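Local structure of phosphotriesterase homology protein (Escherichia coli, 1BF6) at residues Asp30-Cys36 with Phe64-Val68; Glu12-Ile16 with Cys27-Gln31; Glu38-Leu42 with Tyr255-Tyr259. The protein hydrolyses phosphorylated glyceryl acetates and is also active with aromatic acetates and propionates, using two zinc ions bound in each monomer. All blocks are in the same frame, centred on the assembly; numbering follows the deposited sequence.

Contact 1 of 3, residues Asp30-Cys36 with Phe64-Val68; sequences DQYAFIC and FMLDV
Two neighbouring outer helices of a TIM barrel meet here, the first turn of helix 32-44 against the middle of helix 62-72. The short axes run in broadly the same direction, 48° apart (signed crossing -48°), with a closest approach of 10.8 Å. The backbones come closer along these segments, from 7.7 Å between the CA atoms of Tyr32 and Phe64 to 5.8 Å between those of Cys36 and Val68. Asp30 (phi/psi -146/25) and Gln31 (-85/92) lead in without regular structure, Gln31 at the N-cap, and helical angles follow from Tyr32, with Ile35 N to Gln31 O at 2.9 Å.

The main bump is the Phe64 ring (chi1 t). It projects into a hollow formed by the Asp30-Gln31 backbone, Tyr32 and Ile35, with CE2 3.5 Å from Asp30 O, CZ 3.7 Å from Tyr32 CA and CE1 4.0 Å from Ile35 CG2. Tyr32, also t at chi1, turns its ring edge to the Phe64 face in a T-shaped stack, centroids 5.4 Å apart and planes at 82°. Deeper in, Val68 CG2 fills the notch between Tyr32 CE1 (3.8 Å), Ile35 CG2 (3.8 Å) and Cys36 SG (4.2 Å). Tyr32 OH reaches the opposing helix, 3.2 Å from Asp67 O.

The ring of His15 also meets Phe64 edge-to-face, Ile35 continues inward to loop residues Leu249 and Tyr257, and Met65 rests on strand 75-80 (Val76, Ala78).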
loop_
_atom_site.group_PDB
_atom_site.type_symbol
_atom_site.label_atom_id
_atom_site.label_comp_id
_atom_site.label_asym_id
_atom_site.label_seq_id
_atom_site.Cartn_x
_atom_site.Cartn_y
_atom_site.Cartn_z
ATOM N N ASP A 30 -10.829 1.961 13.333
ATOM C CA ASP A 30 -12.188 1.672 12.891
ATOM C C ASP A 30 -13.201 2.765 13.253
ATOM O O ASP A 30 -14.395 2.488 13.375
ATOM C CB ASP A 30 -12.654 0.338 13.501
ATOM C CG ASP A 30 -12.833 0.402 15.031
ATOM O OD1 ASP A 30 -12.326 1.345 15.687
ATOM O OD2 ASP A 30 -13.494 -0.507 15.582
ATOM N N GLN A 31 -12.726 3.993 13.435
ATOM C CA GLN A 31 -13.609 5.097 13.801
ATOM C C GLN A 31 -14.243 5.695 12.558
ATOM O O GLN A 31 -13.702 6.600 11.923
ATOM C CB GLN A 31 -12.837 6.125 14.616
ATOM C CG GLN A 31 -12.203 5.500 15.861
ATOM C CD GLN A 31 -11.523 6.509 16.762
ATOM O OE1 GLN A 31 -10.459 7.025 16.440
ATOM N NE2 GLN A 31 -12.128 6.772 17.918
ATOM N N TYR A 32 -15.412 5.161 12.235
ATOM C CA TYR A 32 -16.165 5.528 11.058
ATOM C C TYR A 32 -16.332 7.007 10.726
ATOM O O TYR A 32 -15.945 7.435 9.637
ATOM C CB TYR A 32 -17.529 4.851 11.088
ATOM C CG TYR A 32 -18.288 5.003 9.795
ATOM C CD1 TYR A 32 -17.814 4.422 8.614
ATOM C CD2 TYR A 32 -19.476 5.728 9.747
ATOM C CE1 TYR A 32 -18.509 4.565 7.421
ATOM C CE2 TYR A 32 -20.180 5.874 8.564
ATOM C CZ TYR A 32 -19.693 5.289 7.403
ATOM O OH TYR A 32 -20.410 5.417 6.239
ATOM N N ALA A 33 -16.960 7.764 11.624
ATOM C CA ALA A 33 -17.184 9.191 11.389
ATOM C C ALA A 33 -15.882 9.919 11.059
ATOM O O ALA A 33 -15.810 10.646 10.066
ATOM C CB ALA A 33 -17.878 9.831 12.595
ATOM N N PHE A 34 -14.850 9.684 11.861
ATOM C CA PHE A 34 -13.552 10.315 11.645
ATOM C C PHE A 34 -12.947 9.937 10.300
ATOM O O PHE A 34 -12.395 10.793 9.608
ATOM C CB PHE A 34 -12.565 9.926 12.741
ATOM C CG PHE A 34 -12.931 10.431 14.102
ATOM C CD1 PHE A 34 -13.906 11.403 14.265
ATOM C CD2 PHE A 34 -12.276 9.939 15.224
ATOM C CE1 PHE A 34 -14.221 11.879 15.524
ATOM C CE2 PHE A 34 -12.584 10.408 16.493
ATOM C CZ PHE A 34 -13.558 11.379 16.639
ATOM N N ILE A 35 -13.016 8.653 9.944
ATOM C CA ILE A 35 -12.452 8.194 8.676
ATOM C C ILE A 35 -13.206 8.801 7.494
ATOM O O ILE A 35 -12.579 9.223 6.528
ATOM C CB ILE A 35 -12.314 6.628 8.608
ATOM C CG1 ILE A 35 -10.843 6.269 8.964
ATOM C CG2 ILE A 35 -12.630 6.112 7.201
ATOM C CD1 ILE A 35 -9.780 7.379 8.741
ATOM N N CYS A 36 -14.530 8.899 7.593
ATOM C CA CYS A 36 -15.336 9.525 6.544
ATOM C C CYS A 36 -14.955 11.008 6.391
ATOM O O CYS A 36 -14.868 11.518 5.277
ATOM C CB CYS A 36 -16.826 9.427 6.863
ATOM S SG CYS A 36 -17.556 7.807 6.561
ATOM N N PHE A 64 -17.439 -1.818 5.945
ATOM C CA PHE A 64 -16.970 -0.516 6.415
ATOM C C PHE A 64 -16.463 0.293 5.232
ATOM O O PHE A 64 -16.722 1.497 5.136
ATOM C CB PHE A 64 -15.832 -0.738 7.409
ATOM C CG PHE A 64 -15.357 0.512 8.099
ATOM C CD1 PHE A 64 -14.452 1.370 7.481
ATOM C CD2 PHE A 64 -15.764 0.790 9.403
ATOM C CE1 PHE A 64 -13.954 2.484 8.156
ATOM C CE2 PHE A 64 -15.273 1.897 10.086
ATOM C CZ PHE A 64 -14.371 2.739 9.464
ATOM N N MET A 65 -15.722 -0.372 4.341
ATOM C CA MET A 65 -15.178 0.285 3.152
ATOM C C MET A 65 -16.291 0.650 2.166
ATOM O O MET A 65 -16.257 1.724 1.559
ATOM C CB MET A 65 -14.105 -0.588 2.490
ATOM C CG MET A 65 -12.894 -0.852 3.396
ATOM S SD MET A 65 -11.489 -1.646 2.601
ATOM C CE MET A 65 -12.065 -3.362 2.521
ATOM N N LEU A 66 -17.282 -0.233 2.025
ATOM C CA LEU A 66 -18.418 0.015 1.135
ATOM C C LEU A 66 -19.187 1.232 1.643
ATOM O O LEU A 66 -19.659 2.063 0.854
ATOM C CB LEU A 66 -19.374 -1.186 1.118
ATOM C CG LEU A 66 -18.981 -2.423 0.298
ATOM C CD1 LEU A 66 -19.968 -3.552 0.587
ATOM C CD2 LEU A 66 -18.962 -2.076 -1.195
ATOM N N ASP A 67 -19.324 1.310 2.968
ATOM C CA ASP A 67 -20.034 2.405 3.618
ATOM C C ASP A 67 -19.296 3.728 3.451
ATOM O O ASP A 67 -19.928 4.747 3.170
ATOM C CB ASP A 67 -20.256 2.108 5.105
ATOM C CG ASP A 67 -21.249 0.979 5.343
ATOM O OD1 ASP A 67 -21.947 0.560 4.395
ATOM O OD2 ASP A 67 -21.327 0.505 6.490
ATOM N N VAL A 68 -17.971 3.712 3.634
ATOM C CA VAL A 68 -17.161 4.921 3.479
ATOM C C VAL A 68 -17.350 5.465 2.063
ATOM O O VAL A 68 -17.566 6.658 1.888
ATOM C CB VAL A 68 -15.655 4.658 3.762
ATOM C CG1 VAL A 68 -14.805 5.814 3.256
ATOM C CG2 VAL A 68 -15.423 4.485 5.255
#

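Contact 2 of 3, residues Glu12-Ile16 with Cys27-Gln31; sequences EHLHI and CRLDQ. With ZN (zinc ion), chain C.
A zinc ligand lies only three residues from a two-residue beta pairing: His13 NE2 binds the metal at 2.2 Å and its ND1 hydrogen-bonds to Thr54. This is the loop after the first strand of the TIM barrel; its His13 completes the zinc site with His11, Glu124 and Asp242. The backbone stays largely extended but kinks at Leu14 (phi/psi -103/-34) before Ile16 enters an antiparallel hydrogen-bonded pair with Leu29, CA atoms 5.2 Å apart. Ile16 N donates to Leu29 O at 3.1 Å; the return bond, Leu29 N to Ile16 O, is 2.8 Å but weak. Ile16 and Leu29, both t at chi1, share one face, with CG2 of Ile16 3.7 Å from CB of Leu29. Leu29 CD2 reaches His13 O at 3.4 Å. Asp30 (chi1 p) forms a salt bridge with Arg28, NH1 to OD2 3.0 Å, and its OD1 a second with Arg246. His15 CD2 lies 3.6 Å from Asp30 CB, and His15 CA makes a CA-H...O contact with Leu29 O at 3.2 Å.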
loop_
_atom_site.group_PDB
_atom_site.type_symbol
_atom_site.label_atom_id
_atom_site.label_comp_id
_atom_site.label_asym_id
_atom_site.label_seq_id
_atom_site.Cartn_x
_atom_site.Cartn_y
_atom_site.Cartn_z
ATOM N N GLU A 12 -2.848 2.692 2.011
ATOM C CA GLU A 12 -3.536 3.179 3.195
ATOM C C GLU A 12 -4.367 2.102 3.871
ATOM O O GLU A 12 -4.591 1.017 3.323
ATOM C CB GLU A 12 -4.496 4.312 2.809
ATOM C CG GLU A 12 -3.839 5.531 2.185
ATOM C CD GLU A 12 -2.814 6.174 3.086
ATOM O OE1 GLU A 12 -2.911 6.042 4.326
ATOM O OE2 GLU A 12 -1.896 6.821 2.552
ATOM N N HIS A 13 -4.825 2.422 5.075
ATOM C CA HIS A 13 -5.706 1.553 5.826
ATOM C C HIS A 13 -6.865 2.414 6.261
ATOM O O HIS A 13 -6.643 3.506 6.782
ATOM C CB HIS A 13 -5.010 0.991 7.062
ATOM C CG HIS A 13 -3.876 0.085 6.736
ATOM N ND1 HIS A 13 -4.030 -1.236 6.374
ATOM C CD2 HIS A 13 -2.554 0.351 6.620
ATOM C CE1 HIS A 13 -2.832 -1.713 6.048
ATOM N NE2 HIS A 13 -1.912 -0.784 6.185
ATOM N N LEU A 14 -8.083 1.976 5.957
ATOM C CA LEU A 14 -9.299 2.678 6.364
ATOM C C LEU A 14 -9.908 1.928 7.546
ATOM O O LEU A 14 -10.539 2.524 8.425
ATOM C CB LEU A 14 -10.291 2.762 5.209
ATOM C CG LEU A 14 -9.730 3.545 4.020
ATOM C CD1 LEU A 14 -10.815 3.702 2.976
ATOM C CD2 LEU A 14 -9.235 4.905 4.491
ATOM N N HIS A 15 -9.761 0.604 7.526
ATOM C CA HIS A 15 -10.241 -0.222 8.610
ATOM C C HIS A 15 -9.274 -1.372 8.801
ATOM O O HIS A 15 -9.222 -2.309 8.000
ATOM C CB HIS A 15 -11.653 -0.753 8.379
ATOM C CG HIS A 15 -12.165 -1.575 9.522
ATOM N ND1 HIS A 15 -11.589 -2.770 9.892
ATOM C CD2 HIS A 15 -13.175 -1.357 10.399
ATOM C CE1 HIS A 15 -12.220 -3.255 10.948
ATOM N NE2 HIS A 15 -13.187 -2.416 11.275
ATOM N N ILE A 16 -8.477 -1.255 9.853
ATOM C CA ILE A 16 -7.495 -2.263 10.198
ATOM C C ILE A 16 -7.582 -2.473 11.696
ATOM O O ILE A 16 -7.904 -1.542 12.443
ATOM C CB ILE A 16 -6.058 -1.840 9.787
ATOM C CG1 ILE A 16 -5.058 -2.928 10.174
ATOM C CG2 ILE A 16 -5.680 -0.489 10.407
ATOM C CD1 ILE A 16 -3.660 -2.705 9.649
ATOM N N CYS A 27 -4.261 0.655 17.693
ATOM C CA CYS A 27 -4.082 -0.176 16.505
ATOM C C CYS A 27 -5.397 -0.693 15.899
ATOM O O CYS A 27 -5.383 -1.456 14.925
ATOM C CB CYS A 27 -3.133 -1.330 16.823
ATOM S SG CYS A 27 -1.505 -0.764 17.297
ATOM N N ARG A 28 -6.519 -0.307 16.504
ATOM C CA ARG A 28 -7.835 -0.664 16.001
ATOM C C ARG A 28 -8.396 0.573 15.281
ATOM O O ARG A 28 -9.181 1.350 15.852
ATOM C CB ARG A 28 -8.774 -1.103 17.136
ATOM C CG ARG A 28 -10.188 -1.441 16.669
ATOM C CD ARG A 28 -10.886 -2.462 17.577
ATOM N NE ARG A 28 -11.089 -2.006 18.954
ATOM C CZ ARG A 28 -12.091 -1.220 19.356
ATOM N NH1 ARG A 28 -13.000 -0.774 18.489
ATOM N NH2 ARG A 28 -12.204 -0.901 20.639
ATOM N N LEU A 29 -7.951 0.776 14.041
ATOM C CA LEU A 29 -8.402 1.919 13.242
ATOM C C LEU A 29 -9.761 1.580 12.632
ATOM O O LEU A 29 -9.841 0.984 11.556
ATOM C CB LEU A 29 -7.368 2.239 12.154
ATOM C CG LEU A 29 -7.649 3.457 11.273
ATOM C CD1 LEU A 29 -7.546 4.738 12.100
ATOM C CD2 LEU A 29 -6.651 3.485 10.140
ATOM N N ASP A 30 -10.829 1.961 13.333
ATOM C CA ASP A 30 -12.188 1.672 12.891
ATOM C C ASP A 30 -13.201 2.765 13.253
ATOM O O ASP A 30 -14.395 2.488 13.375
ATOM C CB ASP A 30 -12.654 0.338 13.501
ATOM C CG ASP A 30 -12.833 0.402 15.031
ATOM O OD1 ASP A 30 -12.326 1.345 15.687
ATOM O OD2 ASP A 30 -13.494 -0.507 15.582
ATOM N N GLN A 31 -12.726 3.993 13.435
ATOM C CA GLN A 31 -13.609 5.097 13.801
ATOM C C GLN A 31 -14.243 5.695 12.558
ATOM O O GLN A 31 -13.702 6.600 11.923
ATOM C CB GLN A 31 -12.837 6.125 14.616
ATOM C CG GLN A 31 -12.203 5.500 15.861
ATOM C CD GLN A 31 -11.523 6.509 16.762
ATOM O OE1 GLN A 31 -10.459 7.025 16.440
ATOM N NE2 GLN A 31 -12.128 6.772 17.918
HETATM ZN ZN ZN C . 0.176 -0.729 5.619
#

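Contact 3 of 3, residues Glu38-Leu42 with Tyr255-Tyr259; sequences EMNDL and YGYDY
This is a buried contact between the first outer helix of the TIM barrel, 32-44, and the loop that follows strand 237-239, joining early and late parts of the chain. Residues 38-42 are regular helix, with Leu42 N to Glu38 O at 3.0 Å, facing a type I turn from Gly256 to Tyr259. CA atoms are 6.6 Å apart at Glu38-Tyr257 and 5.4 Å at Leu42-Asp258. Gly256 has positive phi (73/167), and its CA lies 3.3 Å from Glu38 OE1, where a CB would clash.

Glu38, m at chi1 and chi2, curls over the turn so that OE1 accepts a hydrogen bond from Tyr257 N at 3.2 Å. The CA-to-CB bond of Tyr257 (chi1 m) points toward the helix; Met39 CE sits over its ring face, 3.6 Å from the centroid, a CH-pi contact, and SD lies 5.3 Å from it, a Met-aromatic contact. Leu42 CD2 covers the turn, 3.8 Å from both Tyr257 CB and Asp258 CB. The carboxylates crowd together, Asp41 OD2 lying 3.9 Å from Asp258 OD2, but Lys250 forms salt bridges to Glu38, Asp41 and Asp258. Tyr257 OH bonds to the backbone oxygen of the zinc ligand His13.

One water links Asp41 O (3.0 Å) to Asp258 OD2 (2.7 Å); another donates to Glu38 O (2.9 Å) and OE1 (2.6 Å) and accepts from Asp258 N at 3.0 Å.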
loop_
_atom_site.group_PDB
_atom_site.type_symbol
_atom_site.label_atom_id
_atom_site.label_comp_id
_atom_site.label_asym_id
_atom_site.label_seq_id
_atom_site.Cartn_x
_atom_site.Cartn_y
_atom_site.Cartn_z
ATOM N N GLU A 38 -12.070 12.351 7.052
ATOM C CA GLU A 38 -10.742 12.374 6.442
ATOM C C GLU A 38 -10.833 12.148 4.931
ATOM O O GLU A 38 -10.046 12.705 4.169
ATOM C CB GLU A 38 -9.851 11.302 7.064
ATOM C CG GLU A 38 -9.562 11.507 8.557
ATOM C CD GLU A 38 -8.322 12.351 8.836
ATOM O OE1 GLU A 38 -7.601 12.741 7.890
ATOM O OE2 GLU A 38 -8.047 12.603 10.029
ATOM N N MET A 39 -11.784 11.322 4.497
ATOM C CA MET A 39 -11.940 11.051 3.066
ATOM C C MET A 39 -12.515 12.283 2.380
ATOM O O MET A 39 -12.126 12.598 1.264
ATOM C CB MET A 39 -12.805 9.805 2.814
ATOM C CG MET A 39 -12.187 8.492 3.327
ATOM S SD MET A 39 -10.540 8.085 2.704
ATOM C CE MET A 39 -9.488 8.403 4.174
ATOM N N ASN A 40 -13.410 12.997 3.061
ATOM C CA ASN A 40 -13.979 14.227 2.510
ATOM C C ASN A 40 -12.872 15.275 2.353
ATOM O O ASN A 40 -12.841 16.007 1.362
ATOM C CB ASN A 40 -15.094 14.775 3.407
ATOM C CG ASN A 40 -16.367 13.953 3.335
ATOM O OD1 ASN A 40 -17.182 13.969 4.260
ATOM N ND2 ASN A 40 -16.560 13.254 2.231
ATOM N N ASP A 41 -11.947 15.325 3.316
ATOM C CA ASP A 41 -10.821 16.265 3.261
ATOM C C ASP A 41 -9.930 15.916 2.063
ATOM O O ASP A 41 -9.429 16.797 1.362
ATOM C CB ASP A 41 -9.976 16.193 4.543
ATOM C CG ASP A 41 -10.729 16.659 5.792
ATOM O OD1 ASP A 41 -11.894 17.106 5.689
ATOM O OD2 ASP A 41 -10.139 16.555 6.889
ATOM N N LEU A 42 -9.710 14.620 1.856
ATOM C CA LEU A 42 -8.900 14.169 0.734
ATOM C C LEU A 42 -9.553 14.584 -0.590
ATOM O O LEU A 42 -8.867 15.040 -1.504
ATOM C CB LEU A 42 -8.731 12.644 0.763
ATOM C CG LEU A 42 -7.748 12.018 1.752
ATOM C CD1 LEU A 42 -7.786 10.493 1.578
ATOM C CD2 LEU A 42 -6.344 12.550 1.532
ATOM N N TYR A 255 -2.088 13.854 12.271
ATOM C CA TYR A 255 -1.862 14.592 11.035
ATOM C C TYR A 255 -2.836 14.305 9.894
ATOM O O TYR A 255 -2.983 15.128 8.989
ATOM C CB TYR A 255 -0.414 14.397 10.574
ATOM C CG TYR A 255 0.046 12.954 10.577
ATOM C CD1 TYR A 255 0.568 12.364 11.738
ATOM C CD2 TYR A 255 -0.034 12.173 9.422
ATOM C CE1 TYR A 255 0.999 11.026 11.746
ATOM C CE2 TYR A 255 0.395 10.833 9.424
ATOM C CZ TYR A 255 0.903 10.271 10.584
ATOM O OH TYR A 255 1.294 8.947 10.588
ATOM N N GLY A 256 -3.495 13.145 9.940
ATOM C CA GLY A 256 -4.454 12.773 8.906
ATOM C C GLY A 256 -3.880 12.367 7.548
ATOM O O GLY A 256 -2.686 12.582 7.251
ATOM N N TYR A 257 -4.743 11.774 6.721
ATOM C CA TYR A 257 -4.363 11.331 5.376
ATOM C C TYR A 257 -3.971 12.497 4.474
ATOM O O TYR A 257 -2.994 12.405 3.725
ATOM C CB TYR A 257 -5.512 10.579 4.699
ATOM C CG TYR A 257 -5.983 9.348 5.431
ATOM C CD1 TYR A 257 -6.881 9.450 6.486
ATOM C CD2 TYR A 257 -5.540 8.074 5.055
ATOM C CE1 TYR A 257 -7.329 8.335 7.151
ATOM C CE2 TYR A 257 -5.987 6.935 5.717
ATOM C CZ TYR A 257 -6.883 7.078 6.766
ATOM O OH TYR A 257 -7.339 5.978 7.443
ATOM N N ASP A 258 -4.719 13.598 4.559
ATOM C CA ASP A 258 -4.436 14.766 3.720
ATOM C C ASP A 258 -3.162 15.534 4.051
ATOM O O ASP A 258 -2.889 16.559 3.440
ATOM C CB ASP A 258 -5.647 15.703 3.628
ATOM C CG ASP A 258 -5.944 16.451 4.933
ATOM O OD1 ASP A 258 -5.333 16.173 5.991
ATOM O OD2 ASP A 258 -6.826 17.329 4.883
ATOM N N TYR A 259 -2.398 15.052 5.032
ATOM C CA TYR A 259 -1.122 15.667 5.391
ATOM C C TYR A 259 -0.240 15.632 4.143
ATOM O O TYR A 259 0.599 16.504 3.934
ATOM C CB TYR A 259 -0.450 14.870 6.514
ATOM C CG TYR A 259 0.929 15.331 6.886
ATOM C CD1 TYR A 259 2.064 14.823 6.246
ATOM C CD2 TYR A 259 1.113 16.244 7.921
ATOM C CE1 TYR A 259 3.349 15.215 6.638
ATOM C CE2 TYR A 259 2.385 16.636 8.320
ATOM C CZ TYR A 259 3.492 16.120 7.677
ATOM O OH TYR A 259 4.737 16.520 8.088
HETATM O O HOH W 1 -7.545 13.530 5.423
HETATM O O HOH W 2 -7.579 18.771 2.741
#

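Centres of contacts 1 and 2 lie about 9 Å apart, those of 1 and 3 about 13 Å, and those of 2 and 3 about 14 Å. Contact 2 closes at Asp30 and Gln31, which also open contact 1; helix 32-44 then carries both contact 1 and contact 3. Contact 3 reaches across more than 200 residues, bringing the loop before helix 259-270 back to the start of the barrel. All three touch: Phe64 CE1 is 3.4 Å from Leu14 O, Ile35 CD1 3.1 Å from Tyr257 CE1, and Tyr257 OH 2.7 Å from His13 O, so helices 32-44 and 62-72 and the loop before helix 259-270 all pack against the loop carrying the zinc ligand His13.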